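PDB 6KXT: protein BONZAI 1 from Arabidopsis thaliana, which binds phospholipids in a calcium-dependent manner and restrains cell death and defence responses in the plant, this chain being its second C2 domain. Local coordinates for residues S95-S103 and G116-G124. Numbering follows the deposited sequence.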
loop_
_atom_site.group_PDB
_atom_site.type_symbol
_atom_site.label_atom_id
_atom_site.label_comp_id
_atom_site.label_asym_id
_atom_site.label_seq_id
_atom_site.Cartn_x
_atom_site.Cartn_y
_atom_site.Cartn_z
ATOM N N SER A 95 1.134 15.403 0.197
ATOM C CA SER A 95 1.485 15.248 1.628
ATOM C C SER A 95 1.234 13.827 2.108
ATOM O O SER A 95 0.294 13.172 1.644
ATOM C CB SER A 95 0.807 16.219 2.496
ATOM O OG SER A 95 -0.591 16.192 2.296
ATOM N N LEU A 96 2.116 13.376 2.972
ATOM C CA LEU A 96 2.034 12.015 3.541
ATOM C C LEU A 96 0.879 11.911 4.525
ATOM O O LEU A 96 0.809 12.711 5.491
ATOM C CB LEU A 96 3.352 11.678 4.222
ATOM C CG LEU A 96 3.470 10.253 4.753
ATOM C CD1 LEU A 96 3.306 9.224 3.651
ATOM C CD2 LEU A 96 4.809 10.103 5.451
ATOM N N ILE A 97 0.015 10.937 4.286
ATOM C CA ILE A 97 -1.067 10.564 5.224
ATOM C C ILE A 97 -0.600 9.418 6.118
ATOM O O ILE A 97 -0.861 9.492 7.321
ATOM C CB ILE A 97 -2.357 10.262 4.442
ATOM C CG1 ILE A 97 -2.902 11.482 3.648
ATOM C CG2 ILE A 97 -3.378 9.641 5.380
ATOM C CD1 ILE A 97 -4.006 11.138 2.657
ATOM N N GLY A 98 0.075 8.400 5.583
ATOM C CA GLY A 98 0.495 7.278 6.439
ATOM C C GLY A 98 1.280 6.252 5.647
ATOM O O GLY A 98 1.166 6.223 4.425
ATOM N N LYS A 99 2.074 5.471 6.376
ATOM C CA LYS A 99 2.966 4.450 5.812
ATOM C C LYS A 99 2.679 3.113 6.480
ATOM O O LYS A 99 2.444 3.007 7.705
ATOM C CB LYS A 99 4.402 4.866 6.180
ATOM C CG LYS A 99 5.484 3.957 5.695
ATOM C CD LYS A 99 6.843 4.531 6.042
ATOM C CE LYS A 99 7.883 3.706 5.321
ATOM N NZ LYS A 99 9.228 4.110 5.735
ATOM N N VAL A 100 2.794 2.075 5.667
ATOM C CA VAL A 100 2.835 0.646 6.075
ATOM C C VAL A 100 4.032 -0.033 5.390
ATOM O O VAL A 100 4.381 0.368 4.276
ATOM C CB VAL A 100 1.472 0.039 5.677
ATOM C CG1 VAL A 100 1.496 -1.464 5.506
ATOM C CG2 VAL A 100 0.381 0.530 6.649
ATOM N N GLN A 101 4.636 -0.969 6.067
ATOM C CA GLN A 101 5.689 -1.830 5.502
ATOM C C GLN A 101 5.249 -3.279 5.660
ATOM O O GLN A 101 5.192 -3.777 6.787
ATOM C CB GLN A 101 7.042 -1.507 6.116
ATOM C CG GLN A 101 8.116 -2.458 5.584
ATOM C CD GLN A 101 9.504 -2.176 6.106
ATOM O OE1 GLN A 101 9.862 -1.036 6.366
ATOM N NE2 GLN A 101 10.288 -3.227 6.234
ATOM N N LYS A 102 4.902 -3.919 4.550
ATOM C CA LYS A 102 4.299 -5.269 4.541
ATOM C C LYS A 102 4.740 -5.968 3.264
ATOM O O LYS A 102 4.814 -5.331 2.227
ATOM C CB LYS A 102 2.769 -5.183 4.510
ATOM C CG LYS A 102 2.102 -4.727 5.795
ATOM C CD LYS A 102 1.859 -5.887 6.733
ATOM C CE LYS A 102 1.717 -5.480 8.176
ATOM N NZ LYS A 102 3.010 -5.074 8.767
ATOM N N SER A 103 4.895 -7.279 3.293
ATOM C CA SER A 103 5.090 -8.085 2.080
ATOM C C SER A 103 3.753 -8.479 1.486
ATOM O O SER A 103 2.705 -8.330 2.132
ATOM C CB SER A 103 5.837 -9.354 2.369
ATOM O OG SER A 103 5.084 -10.183 3.255
ATOM N N GLY A 116 -7.115 -5.095 9.790
ATOM C CA GLY A 116 -6.370 -3.991 9.188
ATOM C C GLY A 116 -4.975 -3.836 9.783
ATOM O O GLY A 116 -4.607 -4.518 10.736
ATOM N N ILE A 117 -4.245 -2.924 9.210
ATOM C CA ILE A 117 -2.908 -2.498 9.705
ATOM C C ILE A 117 -2.976 -0.986 9.930
ATOM O O ILE A 117 -3.283 -0.260 8.957
ATOM C CB ILE A 117 -1.759 -2.959 8.781
ATOM C CG1 ILE A 117 -0.423 -2.428 9.297
ATOM C CG2 ILE A 117 -1.909 -2.528 7.338
ATOM C CD1 ILE A 117 0.001 -3.068 10.530
ATOM N N ASN A 118 -2.618 -0.544 11.130
ATOM C CA ASN A 118 -2.611 0.907 11.388
ATOM C C ASN A 118 -1.484 1.590 10.597
ATOM O O ASN A 118 -0.362 1.066 10.554
ATOM C CB ASN A 118 -2.495 1.222 12.859
ATOM C CG ASN A 118 -3.784 0.921 13.590
ATOM O OD1 ASN A 118 -4.179 -0.232 13.740
ATOM N ND2 ASN A 118 -4.442 1.953 14.102
ATOM N N PHE A 119 -1.770 2.717 9.999
ATOM C CA PHE A 119 -0.730 3.566 9.412
ATOM C C PHE A 119 0.190 4.101 10.501
ATOM O O PHE A 119 -0.260 4.311 11.640
ATOM C CB PHE A 119 -1.394 4.703 8.661
ATOM C CG PHE A 119 -1.962 4.362 7.306
ATOM C CD1 PHE A 119 -1.142 3.939 6.278
ATOM C CD2 PHE A 119 -3.309 4.453 7.023
ATOM C CE1 PHE A 119 -1.631 3.637 5.002
ATOM C CE2 PHE A 119 -3.804 4.160 5.758
ATOM C CZ PHE A 119 -2.962 3.746 4.732
ATOM N N SER A 120 1.399 4.421 10.064
ATOM C CA SER A 120 2.287 5.229 10.929
ATOM C C SER A 120 3.011 6.296 10.151
ATOM O O SER A 120 2.902 6.379 8.920
ATOM C CB SER A 120 3.259 4.382 11.678
ATOM O OG SER A 120 4.214 3.849 10.783
ATOM N N LEU A 121 3.577 7.229 10.921
ATOM C CA LEU A 121 4.361 8.346 10.321
ATOM C C LEU A 121 5.764 8.259 10.883
ATOM O O LEU A 121 5.917 8.155 12.103
ATOM C CB LEU A 121 3.756 9.692 10.689
ATOM C CG LEU A 121 2.451 9.977 9.969
ATOM C CD1 LEU A 121 1.809 11.243 10.545
ATOM C CD2 LEU A 121 2.622 10.097 8.454
ATOM N N PRO A 122 6.791 8.290 10.023
ATOM C CA PRO A 122 8.164 8.409 10.501
ATOM C C PRO A 122 8.364 9.735 11.257
ATOM O O PRO A 122 7.756 10.700 10.897
ATOM C CB PRO A 122 8.967 8.400 9.193
ATOM C CG PRO A 122 8.063 7.770 8.162
ATOM C CD PRO A 122 6.701 8.246 8.556
ATOM N N THR A 123 9.084 9.706 12.379
ATOM C CA THR A 123 9.201 10.878 13.293
ATOM C C THR A 123 10.645 11.347 13.442
ATOM O O THR A 123 11.587 10.546 13.218
ATOM C CB THR A 123 8.665 10.513 14.671
ATOM O OG1 THR A 123 9.454 9.442 15.179
ATOM C CG2 THR A 123 7.222 10.110 14.583
ATOM N N GLY A 124 10.775 12.599 13.908
ATOM C CA GLY A 124 12.109 13.186 14.170
ATOM C C GLY A 124 12.531 13.047 15.613
ATOM O O GLY A 124 13.536 13.662 15.986
HETATM O O HOH W 1 2.275 1.017 9.749
#
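K99 and S120 pair as a single antiparallel hydrogen-bonded bridge, and the strands 95-102 and 117-121 diverge on both sides of it, their directions 116° apart. K99 N donates to S120 O at 2.8 Å, in the carbonyl plane, while S120 N returns a bond to K99 O at 2.9 Å. Beyond the bridge a water takes over, donating to both K99 O and N118 O, so direct pairing gives way to a solvent link as the backbones part. Close approach at the bridge rests partly on G98, which with I97 faces C85 in a classic beta bulge: its C lies 3.4 Å from F119 CD1, and a beta carbon on G98 would collide with F119 CB. With CG anti to its own carbonyl carbon (chi1 -78°), F119 brings CD1 against the backbone of G98 and K99; V100 CG2 meets that atom at 3.8 Å, the two side chains crossing at about a right angle. The same valine methyl also packs against I117 CG2. Further along, K102 and I117 reach toward each other, K102 CE standing 3.8 Å from I117 CD1; bends at chi2 and chi4 return NZ to Q101 O, above that carbonyl's plane. An alanine in place of K102 would probably uncover I117 CD1 on the side where CE now lies and deprive Q101 O of the NZ bond. At the other end L96 and L121 slide past each other, their CD2 methyls 3.7 Å apart, and P122 CD meets L96 CD2 tip to tip at 4.1 Å. The bridge thus joins 95-102, an outermost strand of one sheet, to 117-121, next to outermost strand 129-131 of the other, linking the two sheets of the C2 beta-sandwich.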